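Local structure of putative metal-dependent hydrolase (Bacillus subtilis, 6KNS) at residues A60-H65 and Y145-T150; H65-H70 and H140-Y145; G98-I103 and G117-P122; V156-D161 and L177-C182. The protein is a metallo-beta-lactamase fold protein that binds zinc and calcium ions and is probably a metal-dependent hydrolase, perhaps related to 3'-tRNA processing endoribonucleases. All coordinates share one frame; numbering follows the deposited sequence.

Interaction 1: A60-H65 and Y145-T150. With ZN (zinc ion), chain H.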
loop_
_atom_site.group_PDB
_atom_site.type_symbol
_atom_site.label_atom_id
_atom_site.label_comp_id
_atom_site.label_asym_id
_atom_site.label_seq_id
_atom_site.Cartn_x
_atom_site.Cartn_y
_atom_site.Cartn_z
ATOM N N ALA A 60 1.484 1.542 18.611
ATOM C CA ALA A 60 0.704 0.330 18.395
ATOM C C ALA A 60 -0.168 0.488 17.184
ATOM O O ALA A 60 -0.438 1.595 16.757
ATOM C CB ALA A 60 -0.149 0.002 19.646
ATOM N N VAL A 61 -0.553 -0.644 16.620
ATOM C CA VAL A 61 -1.488 -0.726 15.528
ATOM C C VAL A 61 -2.610 -1.660 15.983
ATOM O O VAL A 61 -2.363 -2.602 16.717
ATOM C CB VAL A 61 -0.829 -1.308 14.283
ATOM C CG1 VAL A 61 -1.849 -1.463 13.135
ATOM C CG2 VAL A 61 0.365 -0.438 13.842
ATOM N N ILE A 62 -3.836 -1.388 15.539
ATOM C CA ILE A 62 -4.956 -2.320 15.724
ATOM C C ILE A 62 -5.746 -2.395 14.427
ATOM O O ILE A 62 -5.953 -1.357 13.762
ATOM C CB ILE A 62 -5.873 -1.936 16.925
ATOM C CG1 ILE A 62 -7.004 -2.950 17.096
ATOM C CG2 ILE A 62 -6.523 -0.576 16.733
ATOM C CD1 ILE A 62 -7.617 -2.885 18.518
ATOM N N LEU A 63 -6.142 -3.616 14.085
ATOM C CA LEU A 63 -6.770 -3.972 12.833
ATOM C C LEU A 63 -8.201 -4.487 13.036
ATOM O O LEU A 63 -8.423 -5.410 13.794
ATOM C CB LEU A 63 -5.962 -5.088 12.182
ATOM C CG LEU A 63 -4.512 -4.717 11.892
ATOM C CD1 LEU A 63 -3.821 -5.935 11.249
ATOM C CD2 LEU A 63 -4.403 -3.448 10.972
ATOM N N SER A 64 -9.176 -3.841 12.386
ATOM C CA SER A 64 -10.580 -4.228 12.549
ATOM C C SER A 64 -10.845 -5.590 11.874
ATOM O O SER A 64 -11.642 -6.386 12.377
ATOM C CB SER A 64 -11.507 -3.201 11.908
ATOM O OG SER A 64 -11.162 -3.021 10.535
ATOM N N HIS A 65 -10.198 -5.820 10.738
ATOM C CA HIS A 65 -10.364 -7.038 9.976
ATOM C C HIS A 65 -9.301 -7.147 8.893
ATOM O O HIS A 65 -8.505 -6.210 8.709
ATOM C CB HIS A 65 -11.771 -7.155 9.395
ATOM C CG HIS A 65 -12.118 -6.189 8.290
ATOM N ND1 HIS A 65 -12.152 -4.820 8.463
ATOM C CD2 HIS A 65 -12.575 -6.422 7.030
ATOM C CE1 HIS A 65 -12.588 -4.260 7.342
ATOM N NE2 HIS A 65 -12.846 -5.209 6.457
ATOM N N TYR A 145 -14.416 -6.388 13.520
ATOM C CA TYR A 145 -14.862 -5.776 14.788
ATOM C C TYR A 145 -14.839 -4.263 14.745
ATOM O O TYR A 145 -13.825 -3.668 14.405
ATOM C CB TYR A 145 -14.031 -6.265 15.996
ATOM C CG TYR A 145 -14.241 -7.706 16.258
ATOM C CD1 TYR A 145 -15.214 -8.146 17.150
ATOM C CD2 TYR A 145 -13.520 -8.643 15.556
ATOM C CE1 TYR A 145 -15.434 -9.519 17.357
ATOM C CE2 TYR A 145 -13.721 -9.997 15.753
ATOM C CZ TYR A 145 -14.663 -10.432 16.656
ATOM O OH TYR A 145 -14.833 -11.785 16.804
ATOM N N ALA A 146 -15.970 -3.662 15.152
ATOM C CA ALA A 146 -16.049 -2.235 15.409
ATOM C C ALA A 146 -15.351 -1.960 16.720
ATOM O O ALA A 146 -15.164 -2.886 17.508
ATOM C CB ALA A 146 -17.485 -1.771 15.458
ATOM N N MET A 147 -14.937 -0.712 16.939
ATOM C CA MET A 147 -14.182 -0.361 18.134
ATOM C C MET A 147 -14.710 0.895 18.806
ATOM O O MET A 147 -15.091 1.853 18.142
ATOM C CB MET A 147 -12.725 -0.134 17.795
ATOM C CG MET A 147 -12.056 -1.314 17.140
ATOM S SD MET A 147 -10.435 -0.858 16.505
ATOM C CE MET A 147 -10.239 -2.251 15.392
ATOM N N ARG A 148 -14.739 0.867 20.138
ATOM C CA ARG A 148 -15.075 2.032 20.947
ATOM C C ARG A 148 -13.805 2.392 21.704
ATOM O O ARG A 148 -13.295 1.574 22.484
ATOM C CB ARG A 148 -16.189 1.704 21.919
ATOM C CG ARG A 148 -16.426 2.834 22.915
ATOM C CD ARG A 148 -17.356 2.496 24.068
ATOM N NE ARG A 148 -18.681 2.986 23.792
ATOM C CZ ARG A 148 -19.281 4.030 24.349
ATOM N NH1 ARG A 148 -18.737 4.736 25.318
ATOM N NH2 ARG A 148 -20.474 4.352 23.910
ATOM N N ILE A 149 -13.289 3.599 21.468
ATOM C CA ILE A 149 -11.992 4.005 21.999
ATOM C C ILE A 149 -12.148 5.204 22.912
ATOM O O ILE A 149 -12.600 6.259 22.487
ATOM C CB ILE A 149 -10.991 4.304 20.867
ATOM C CG1 ILE A 149 -10.852 3.069 19.954
ATOM C CG2 ILE A 149 -9.632 4.658 21.451
ATOM C CD1 ILE A 149 -9.984 3.254 18.722
ATOM N N THR A 150 -11.797 5.032 24.185
ATOM C CA THR A 150 -11.876 6.123 25.120
ATOM C C THR A 150 -10.555 6.352 25.824
ATOM O O THR A 150 -9.736 5.462 25.920
ATOM C CB THR A 150 -13.008 5.916 26.162
ATOM O OG1 THR A 150 -13.119 7.101 26.963
ATOM C CG2 THR A 150 -12.779 4.669 27.070
HETATM ZN ZN ZN H . -14.115 -5.073 4.589
#
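Ser64 and Tyr145 bring their CA atoms to 5.1 Å, and one backbone hydrogen bond joins them there: Tyr145 N donates to Ser64 O over 3.0 Å. The contact spans the two beta sheets of the metallo-beta-lactamase sandwich, since strand 60-62 belongs to one sheet and strand 145-150 to the other. Between them the buried side chains of Ile62 and Met147 meet tip to tip. Met147 has CG anti to its carbonyl carbon (chi1 -58°) and is extended beyond it, a long, unbranched reach suited to bridging two layers. Its methyl CE ends 3.7 Å from Ile62 CG1 and 3.5 Å from Ser64 CA, while its sulfur SD lies against Ile62 CG2 and CD1. Branched Ile62 thus offers several carbons to one thioether, and Val39 and Phe135 add to the surrounding apolar packing. Ser64, by contrast, is small enough to let Met147 CE come up to the main chain, and its hydroxyl turns to the metal site. Ser64 N is held by Asp40 OD1. Through its hydroxyl Ser64 is a second-shell residue: His65 binds zinc through NE2 at 2.3 Å, and the ring's rotation is fixed from its far nitrogen, His65 ND1, which donates to Ser64 OG over 2.9 Å with the oxygen almost in the ring plane.

Interaction 2: H65-H70 and H140-Y145. With ZN (zinc ion), chain H; ZN (zinc ion), chain G.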
loop_
_atom_site.group_PDB
_atom_site.type_symbol
_atom_site.label_atom_id
_atom_site.label_comp_id
_atom_site.label_asym_id
_atom_site.label_seq_id
_atom_site.Cartn_x
_atom_site.Cartn_y
_atom_site.Cartn_z
ATOM N N HIS A 65 -10.198 -5.820 10.738
ATOM C CA HIS A 65 -10.364 -7.038 9.976
ATOM C C HIS A 65 -9.301 -7.147 8.893
ATOM O O HIS A 65 -8.505 -6.210 8.709
ATOM C CB HIS A 65 -11.771 -7.155 9.395
ATOM C CG HIS A 65 -12.118 -6.189 8.290
ATOM N ND1 HIS A 65 -12.152 -4.820 8.463
ATOM C CD2 HIS A 65 -12.575 -6.422 7.030
ATOM C CE1 HIS A 65 -12.588 -4.260 7.342
ATOM N NE2 HIS A 65 -12.846 -5.209 6.457
ATOM N N TYR A 66 -9.268 -8.273 8.191
ATOM C CA TYR A 66 -8.151 -8.563 7.320
ATOM C C TYR A 66 -8.410 -8.437 5.820
ATOM O O TYR A 66 -7.653 -8.965 5.007
ATOM C CB TYR A 66 -7.631 -9.962 7.643
ATOM C CG TYR A 66 -7.151 -10.131 9.103
ATOM C CD1 TYR A 66 -5.962 -9.562 9.512
ATOM C CD2 TYR A 66 -7.857 -10.861 10.018
ATOM C CE1 TYR A 66 -5.486 -9.709 10.785
ATOM C CE2 TYR A 66 -7.372 -11.030 11.349
ATOM C CZ TYR A 66 -6.196 -10.427 11.714
ATOM O OH TYR A 66 -5.633 -10.546 12.964
ATOM N N HIS A 67 -9.410 -7.664 5.444
ATOM C CA HIS A 67 -9.606 -7.282 4.036
ATOM C C HIS A 67 -8.411 -6.407 3.603
ATOM O O HIS A 67 -7.910 -5.609 4.401
ATOM C CB HIS A 67 -10.919 -6.493 3.880
ATOM C CG HIS A 67 -12.120 -7.323 3.560
ATOM N ND1 HIS A 67 -13.412 -6.852 3.707
ATOM C CD2 HIS A 67 -12.231 -8.567 3.020
ATOM C CE1 HIS A 67 -14.268 -7.784 3.301
ATOM N NE2 HIS A 67 -13.575 -8.835 2.883
ATOM N N HIS A 68 -7.985 -6.550 2.342
ATOM C CA HIS A 68 -6.805 -5.855 1.791
ATOM C C HIS A 68 -6.777 -4.366 2.043
ATOM O O HIS A 68 -5.744 -3.780 2.396
ATOM C CB HIS A 68 -6.735 -6.039 0.277
ATOM C CG HIS A 68 -6.586 -7.445 -0.149
ATOM N ND1 HIS A 68 -5.558 -8.261 0.287
ATOM C CD2 HIS A 68 -7.354 -8.201 -0.979
ATOM C CE1 HIS A 68 -5.691 -9.452 -0.284
ATOM N NE2 HIS A 68 -6.775 -9.438 -1.042
ATOM N N ASP A 69 -7.919 -3.729 1.867
ATOM C CA ASP A 69 -7.998 -2.278 2.088
ATOM C C ASP A 69 -7.848 -1.811 3.546
ATOM O O ASP A 69 -7.784 -0.600 3.801
ATOM C CB ASP A 69 -9.245 -1.694 1.422
ATOM C CG ASP A 69 -10.532 -2.255 1.998
ATOM O OD1 ASP A 69 -10.600 -3.474 2.152
ATOM O OD2 ASP A 69 -11.458 -1.475 2.271
ATOM N N HIS A 70 -7.700 -2.749 4.480
ATOM C CA HIS A 70 -7.398 -2.425 5.878
ATOM C C HIS A 70 -6.031 -2.924 6.381
ATOM O O HIS A 70 -5.638 -2.582 7.494
ATOM C CB HIS A 70 -8.517 -2.987 6.770
ATOM C CG HIS A 70 -9.844 -2.371 6.464
ATOM N ND1 HIS A 70 -10.458 -1.457 7.294
ATOM C CD2 HIS A 70 -10.617 -2.466 5.359
ATOM C CE1 HIS A 70 -11.573 -1.040 6.710
ATOM N NE2 HIS A 70 -11.701 -1.658 5.541
ATOM N N HIS A 140 -20.420 -8.563 8.223
ATOM C CA HIS A 140 -19.499 -8.322 7.118
ATOM C C HIS A 140 -19.067 -9.672 6.512
ATOM O O HIS A 140 -19.156 -10.688 7.172
ATOM C CB HIS A 140 -18.304 -7.535 7.655
ATOM C CG HIS A 140 -17.559 -6.792 6.612
ATOM N ND1 HIS A 140 -18.181 -5.917 5.753
ATOM C CD2 HIS A 140 -16.246 -6.798 6.267
ATOM C CE1 HIS A 140 -17.283 -5.405 4.930
ATOM N NE2 HIS A 140 -16.106 -5.923 5.220
ATOM N N PRO A 141 -18.660 -9.704 5.233
ATOM C CA PRO A 141 -18.348 -11.029 4.691
ATOM C C PRO A 141 -17.133 -11.724 5.286
ATOM O O PRO A 141 -16.935 -12.867 4.975
ATOM C CB PRO A 141 -18.114 -10.774 3.183
ATOM C CG PRO A 141 -18.496 -9.365 2.923
ATOM C CD PRO A 141 -18.658 -8.648 4.212
ATOM N N VAL A 142 -16.263 -11.026 6.027
ATOM C CA VAL A 142 -15.248 -11.664 6.869
ATOM C C VAL A 142 -15.430 -11.144 8.281
ATOM O O VAL A 142 -16.071 -10.120 8.496
ATOM C CB VAL A 142 -13.784 -11.412 6.405
ATOM C CG1 VAL A 142 -13.508 -12.060 5.019
ATOM C CG2 VAL A 142 -13.412 -9.906 6.420
ATOM N N THR A 143 -14.876 -11.858 9.250
ATOM C CA THR A 143 -14.910 -11.457 10.636
ATOM C C THR A 143 -14.370 -10.046 10.775
ATOM O O THR A 143 -13.299 -9.710 10.249
ATOM C CB THR A 143 -14.055 -12.417 11.489
ATOM O OG1 THR A 143 -14.543 -13.727 11.285
ATOM C CG2 THR A 143 -14.131 -12.103 12.964
ATOM N N CYS A 144 -15.126 -9.196 11.442
ATOM C CA CYS A 144 -14.695 -7.817 11.551
ATOM C C CYS A 144 -15.209 -7.260 12.861
ATOM O O CYS A 144 -16.297 -7.664 13.299
ATOM C CB CYS A 144 -15.178 -7.008 10.320
ATOM S SG CYS A 144 -14.760 -5.282 10.408
ATOM N N TYR A 145 -14.416 -6.388 13.520
ATOM C CA TYR A 145 -14.862 -5.776 14.788
ATOM C C TYR A 145 -14.839 -4.263 14.745
ATOM O O TYR A 145 -13.825 -3.668 14.405
ATOM C CB TYR A 145 -14.031 -6.265 15.996
ATOM C CG TYR A 145 -14.241 -7.706 16.258
ATOM C CD1 TYR A 145 -15.214 -8.146 17.150
ATOM C CD2 TYR A 145 -13.520 -8.643 15.556
ATOM C CE1 TYR A 145 -15.434 -9.519 17.357
ATOM C CE2 TYR A 145 -13.721 -9.997 15.753
ATOM C CZ TYR A 145 -14.663 -10.432 16.656
ATOM O OH TYR A 145 -14.833 -11.785 16.804
HETATM ZN ZN ZN H . -14.115 -5.073 4.589
HETATM ZN ZN ZN G . -13.181 -2.106 4.009
HETATM O O HOH W 1 -11.063 -10.509 8.921
#
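His65, His67 and His140 meet in a metal-centred contact, where the loop carrying the HxHxDH signature of the metallo-beta-lactamase fold faces the loop between strands 131-137 and 145-150. All three rings point nitrogens at one zinc ion, whose site Asp161 completes: His67 ND1 lies 2.1 Å from it and His140 NE2 2.3 Å. His67 and His140 come tip to tip, rim to rim, whereas the edge of His140 is turned toward the face of His65 with planes at 89°. Val142 CG2 sits 3.7 Å from the His67 ring centroid, over the face in a CH-pi contact, and also touches the edge of His65, so a compact branched residue packs both ligands. Cys144, with SG anti to its backbone N (chi1 177°), lays the polarisable sulfur over a face of His65, 3.3 Å from His65 ND1. A water links the loops, accepting from Tyr66 N (3.0 Å) and donating to Thr143 O (2.7 Å). Asp69 OD2 and His70 NE2 bind the second zinc with Asp161 and His217, and Gly194 O holds His140 ND1. The first loop runs into helix 68-71, with Tyr66 packing on helix 103-107, while the second leads into strand 145-150, its Cys144 lying against Ala160.

Interaction 3: G98-I103 and G117-P122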
loop_
_atom_site.group_PDB
_atom_site.type_symbol
_atom_site.label_atom_id
_atom_site.label_comp_id
_atom_site.label_asym_id
_atom_site.label_seq_id
_atom_site.Cartn_x
_atom_site.Cartn_y
_atom_site.Cartn_z
ATOM N N GLY A 98 -4.914 -7.698 16.577
ATOM C CA GLY A 98 -5.882 -8.154 15.572
ATOM C C GLY A 98 -6.688 -9.304 16.119
ATOM O O GLY A 98 -6.345 -9.854 17.143
ATOM N N HIS A 99 -7.774 -9.688 15.454
ATOM C CA HIS A 99 -8.564 -10.808 15.982
ATOM C C HIS A 99 -7.910 -12.077 15.498
ATOM O O HIS A 99 -7.163 -12.043 14.537
ATOM C CB HIS A 99 -10.040 -10.716 15.550
ATOM C CG HIS A 99 -10.283 -11.029 14.114
ATOM N ND1 HIS A 99 -10.359 -12.320 13.655
ATOM C CD2 HIS A 99 -10.539 -10.227 13.048
ATOM C CE1 HIS A 99 -10.609 -12.300 12.354
ATOM N NE2 HIS A 99 -10.731 -11.043 11.964
ATOM N N ASP A 100 -8.154 -13.184 16.180
ATOM C CA ASP A 100 -7.571 -14.446 15.760
ATOM C C ASP A 100 -8.604 -15.528 15.324
ATOM O O ASP A 100 -8.275 -16.709 15.261
ATOM C CB ASP A 100 -6.600 -14.948 16.817
ATOM C CG ASP A 100 -7.298 -15.466 18.056
ATOM O OD1 ASP A 100 -8.541 -15.352 18.150
ATOM O OD2 ASP A 100 -6.581 -16.008 18.918
ATOM N N ALA A 101 -9.820 -15.111 14.961
ATOM C CA ALA A 101 -10.782 -16.014 14.268
ATOM C C ALA A 101 -10.167 -16.433 12.902
ATOM O O ALA A 101 -10.428 -17.516 12.412
ATOM C CB ALA A 101 -12.154 -15.326 14.057
ATOM N N ASP A 102 -9.354 -15.575 12.299
ATOM C CA ASP A 102 -8.635 -15.953 11.081
ATOM C C ASP A 102 -7.139 -16.134 11.412
ATOM O O ASP A 102 -6.387 -15.175 11.421
ATOM C CB ASP A 102 -8.861 -14.908 9.991
ATOM C CG ASP A 102 -8.265 -15.314 8.655
ATOM O OD1 ASP A 102 -7.342 -16.172 8.618
ATOM O OD2 ASP A 102 -8.742 -14.772 7.615
ATOM N N ILE A 103 -6.750 -17.380 11.700
ATOM C CA ILE A 103 -5.445 -17.715 12.240
ATOM C C ILE A 103 -4.318 -17.407 11.246
ATOM O O ILE A 103 -3.288 -16.849 11.631
ATOM C CB ILE A 103 -5.385 -19.180 12.712
ATOM C CG1 ILE A 103 -6.137 -19.322 14.045
ATOM C CG2 ILE A 103 -3.951 -19.640 12.972
ATOM C CD1 ILE A 103 -5.441 -18.594 15.248
ATOM N N GLY A 117 2.296 -9.765 16.777
ATOM C CA GLY A 117 0.848 -9.878 16.754
ATOM C C GLY A 117 0.316 -10.215 18.132
ATOM O O GLY A 117 0.848 -11.061 18.815
ATOM N N ILE A 118 -0.703 -9.498 18.571
ATOM C CA ILE A 118 -1.361 -9.801 19.836
ATOM C C ILE A 118 -2.837 -9.876 19.538
ATOM O O ILE A 118 -3.390 -8.930 18.968
ATOM C CB ILE A 118 -1.086 -8.726 20.914
ATOM C CG1 ILE A 118 0.431 -8.520 21.095
ATOM C CG2 ILE A 118 -1.794 -9.094 22.269
ATOM C CD1 ILE A 118 0.819 -7.451 22.240
ATOM N N ALA A 119 -3.460 -11.018 19.875
ATOM C CA ALA A 119 -4.869 -11.248 19.599
ATOM C C ALA A 119 -5.686 -10.427 20.575
ATOM O O ALA A 119 -5.542 -10.601 21.779
ATOM C CB ALA A 119 -5.217 -12.740 19.779
ATOM N N PHE A 120 -6.575 -9.566 20.094
ATOM C CA PHE A 120 -7.520 -8.959 21.034
ATOM C C PHE A 120 -8.637 -9.924 21.265
ATOM O O PHE A 120 -8.894 -10.777 20.421
ATOM C CB PHE A 120 -8.008 -7.561 20.657
ATOM C CG PHE A 120 -8.728 -7.427 19.319
ATOM C CD1 PHE A 120 -10.057 -7.772 19.181
ATOM C CD2 PHE A 120 -8.106 -6.812 18.255
ATOM C CE1 PHE A 120 -10.750 -7.568 17.968
ATOM C CE2 PHE A 120 -8.768 -6.612 17.039
ATOM C CZ PHE A 120 -10.111 -6.997 16.912
ATOM N N GLN A 121 -9.259 -9.817 22.425
ATOM C CA GLN A 121 -10.373 -10.659 22.757
ATOM C C GLN A 121 -11.618 -9.771 22.708
ATOM O O GLN A 121 -11.700 -8.777 23.423
ATOM C CB GLN A 121 -10.177 -11.281 24.153
ATOM C CG GLN A 121 -8.944 -12.222 24.277
ATOM C CD GLN A 121 -8.790 -13.204 23.070
ATOM O OE1 GLN A 121 -9.788 -13.673 22.487
ATOM N NE2 GLN A 121 -7.537 -13.492 22.690
ATOM N N PRO A 122 -12.580 -10.124 21.855
ATOM C CA PRO A 122 -13.718 -9.262 21.578
ATOM C C PRO A 122 -14.641 -9.003 22.768
ATOM O O PRO A 122 -15.334 -8.007 22.760
ATOM C CB PRO A 122 -14.491 -10.007 20.479
ATOM C CG PRO A 122 -13.909 -11.301 20.352
ATOM C CD PRO A 122 -12.544 -11.297 20.972
HETATM O O HOH W 2 -9.784 -12.568 18.576
#
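Phe120 has CG between its backbone N and carbonyl carbon (chi1 59°), a torsion that starts the side chain on its way back over the Gly98-His99 peptide; His99 N then lies 3.6 Å above the Phe120 ring, offset toward the rim. Asp100 takes the same kind of first torsion (chi1 73°), and its OD2 stands 3.6 Å from Ala119 CB. The two backbone segments pair in parallel, Gly98 bridging with Ala119: Gly98 N donates to Ile118 O (3.1 Å), and Phe120 N to Gly98 O (3.0 Å). The flat Phe120 ring lies against the main chain of Gly98, its CE2 3.5 Å from Gly98 C; phenylalanine suits this place as a broad apolar ring that can cover a peptide. Beyond this one bridge a water continues the link, accepting from Asp100 N (3.0 Å) and donating to Phe120 O (2.7 Å). Phe120 also stacks on Phe135 of the other sheet, and His99 O accepts from Tyr66 OH beside the zinc-binding loop. The arrangement is that of a beta-alpha-beta connection at a sheet edge: strand 94-98 leads through helix 103-107 to 115-119, the outermost strand of the sheet.

Interaction 4: V156-D161 and L177-C182. With ZN (zinc ion), chain H; ZN (zinc ion), chain G.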
loop_
_atom_site.group_PDB
_atom_site.type_symbol
_atom_site.label_atom_id
_atom_site.label_comp_id
_atom_site.label_asym_id
_atom_site.label_seq_id
_atom_site.Cartn_x
_atom_site.Cartn_y
_atom_site.Cartn_z
ATOM N N VAL A 156 -14.435 7.823 21.068
ATOM C CA VAL A 156 -14.659 7.734 19.645
ATOM C C VAL A 156 -15.095 6.319 19.279
ATOM O O VAL A 156 -14.491 5.356 19.721
ATOM C CB VAL A 156 -13.372 8.126 18.853
ATOM C CG1 VAL A 156 -13.573 7.992 17.375
ATOM C CG2 VAL A 156 -12.941 9.574 19.209
ATOM N N VAL A 157 -16.117 6.195 18.437
ATOM C CA VAL A 157 -16.570 4.900 17.957
ATOM C C VAL A 157 -16.261 4.834 16.475
ATOM O O VAL A 157 -16.561 5.769 15.720
ATOM C CB VAL A 157 -18.084 4.677 18.220
ATOM C CG1 VAL A 157 -18.588 3.415 17.513
ATOM C CG2 VAL A 157 -18.369 4.588 19.724
ATOM N N TYR A 158 -15.641 3.729 16.080
ATOM C CA TYR A 158 -15.310 3.396 14.700
ATOM C C TYR A 158 -16.092 2.144 14.348
ATOM O O TYR A 158 -15.926 1.125 14.997
ATOM C CB TYR A 158 -13.813 3.095 14.609
ATOM C CG TYR A 158 -13.304 2.597 13.300
ATOM C CD1 TYR A 158 -13.648 3.232 12.105
ATOM C CD2 TYR A 158 -12.427 1.497 13.238
ATOM C CE1 TYR A 158 -13.126 2.786 10.863
ATOM C CE2 TYR A 158 -11.902 1.043 12.018
ATOM C CZ TYR A 158 -12.249 1.692 10.841
ATOM O OH TYR A 158 -11.742 1.259 9.641
ATOM N N THR A 159 -16.964 2.220 13.355
ATOM C CA THR A 159 -17.779 1.079 12.961
ATOM C C THR A 159 -16.978 -0.002 12.233
ATOM O O THR A 159 -17.491 -1.096 12.013
ATOM C CB THR A 159 -18.921 1.480 11.980
ATOM O OG1 THR A 159 -18.342 1.965 10.753
ATOM C CG2 THR A 159 -19.833 2.541 12.570
ATOM N N ALA A 160 -15.745 0.288 11.815
ATOM C CA ALA A 160 -15.098 -0.548 10.833
ATOM C C ALA A 160 -16.108 -0.751 9.688
ATOM O O ALA A 160 -16.875 0.174 9.353
ATOM C CB ALA A 160 -14.623 -1.871 11.442
ATOM N N ASP A 161 -16.113 -1.935 9.088
ATOM C CA ASP A 161 -17.022 -2.238 7.994
ATOM C C ASP A 161 -18.181 -3.042 8.490
ATOM O O ASP A 161 -17.983 -4.047 9.169
ATOM C CB ASP A 161 -16.335 -3.102 6.964
ATOM C CG ASP A 161 -15.278 -2.357 6.173
ATOM O OD1 ASP A 161 -14.830 -1.236 6.533
ATOM O OD2 ASP A 161 -14.940 -2.929 5.152
ATOM N N LEU A 177 -17.633 11.221 18.940
ATOM C CA LEU A 177 -17.432 11.155 17.482
ATOM C C LEU A 177 -17.747 9.738 17.070
ATOM O O LEU A 177 -17.220 8.790 17.645
ATOM C CB LEU A 177 -15.989 11.510 17.078
ATOM C CG LEU A 177 -15.584 11.332 15.606
ATOM C CD1 LEU A 177 -16.340 12.271 14.724
ATOM C CD2 LEU A 177 -14.094 11.537 15.397
ATOM N N LEU A 178 -18.662 9.600 16.127
ATOM C CA LEU A 178 -18.926 8.327 15.503
ATOM C C LEU A 178 -18.323 8.387 14.114
ATOM O O LEU A 178 -18.804 9.153 13.279
ATOM C CB LEU A 178 -20.426 8.082 15.366
ATOM C CG LEU A 178 -20.844 6.835 14.584
ATOM C CD1 LEU A 178 -20.276 5.566 15.225
ATOM C CD2 LEU A 178 -22.368 6.751 14.507
ATOM N N ILE A 179 -17.316 7.554 13.888
ATOM C CA ILE A 179 -16.775 7.322 12.572
ATOM C C ILE A 179 -17.457 6.074 11.959
ATOM O O ILE A 179 -17.219 4.956 12.383
ATOM C CB ILE A 179 -15.271 7.144 12.609
ATOM C CG1 ILE A 179 -14.618 8.318 13.372
ATOM C CG2 ILE A 179 -14.765 7.023 11.160
ATOM C CD1 ILE A 179 -13.071 8.169 13.560
ATOM N N SER A 180 -18.310 6.309 10.958
ATOM C CA SER A 180 -19.099 5.285 10.339
ATOM C C SER A 180 -18.712 5.135 8.905
ATOM O O SER A 180 -18.589 6.108 8.175
ATOM C CB SER A 180 -20.585 5.624 10.362
ATOM O OG SER A 180 -21.324 4.554 9.802
ATOM N N GLU A 181 -18.542 3.886 8.513
ATOM C CA GLU A 181 -18.424 3.542 7.133
ATOM C C GLU A 181 -19.704 4.047 6.441
ATOM O O GLU A 181 -20.775 4.155 7.061
ATOM C CB GLU A 181 -18.191 2.031 6.983
ATOM C CG GLU A 181 -19.399 1.115 7.084
ATOM C CD GLU A 181 -19.576 0.315 5.790
ATOM O OE1 GLU A 181 -20.217 0.836 4.834
ATOM O OE2 GLU A 181 -19.032 -0.815 5.727
ATOM N N CYS A 182 -19.564 4.409 5.179
ATOM C CA CYS A 182 -20.677 4.877 4.409
ATOM C C CYS A 182 -20.397 4.634 2.946
ATOM O O CYS A 182 -20.269 5.561 2.181
ATOM C CB CYS A 182 -20.857 6.363 4.708
ATOM S SG CYS A 182 -22.334 7.099 4.037
HETATM ZN ZN ZN H . -14.115 -5.073 4.589
HETATM ZN ZN ZN G . -13.181 -2.106 4.009
#
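Val156 and Leu177 lie side by side and point the same way, Val156 CG1 meeting Leu177 CD2, while one step on Val157 and Leu178 project from the other face of the sheet and Tyr158 and Ile179 return to the first. The alternation follows from in-register parallel pairing of strands 156-158 and 177-181, whose axes diverge by only 8°. Three nearly linear backbone bonds carry it, among them Ile179 N to Val157 O at 2.7 Å. Beta-branched valine and isoleucine suit such extended chain. On the Val156 face, Ile179 reaches obliquely with CD1 to Val156 CG1 (3.9 Å) and with CG2 to Tyr158 CD1, and Val156 packs on strand 7-13 of the other sheet. On the opposite face Val157 CG1 touches Leu178 CD1 at 3.6 Å, beside helix 198-208. The ladder then gives way to side-chain bonding. Thr159 OG1, between its backbone N and carbonyl carbon (chi1 64°), accepts from Glu181 N over 3.0 Å and donates to Ala160 O, a double role open to a hydroxyl. Ala160 has positive phi, and its N lies 3.5 Å above the centre of the Tyr158 ring, whose OH is hydrogen-bonded to Asp40 OD2. Glu181 bends to bring OE2 near Asp161 CA, where His195 ND1 and Ser162 N are hydrogen-bonded to it. Asp161 OD2 bridges both zinc ions, 2.4 Å from the one held by the three histidines His65, His67 and His140. This parallel beta-alpha-beta unit, delivering a bridging aspartate from the loop that follows its first strand, is characteristic of the dinuclear metallo-beta-lactamase site.

Along the chain, 60-65 opens interaction 1 and runs straight into 65-70, which opens interaction 2; the two share His65. Interaction 3 comes next, closing its short loop between 98-103 and 117-122 at the edge of the first sheet. The chain then returns at 140-145 to close interaction 2 and at once at 145-150 to close interaction 1, with Tyr145 common to both. Interaction 3 is thus nested inside 2, and 2 inside 1. Interaction 4 follows in series, within the second sheet, its strand 155-158 pairing with 145-150. Interaction 1 joins the two sheets, and interactions 1, 2 and 4 converge on the zinc site.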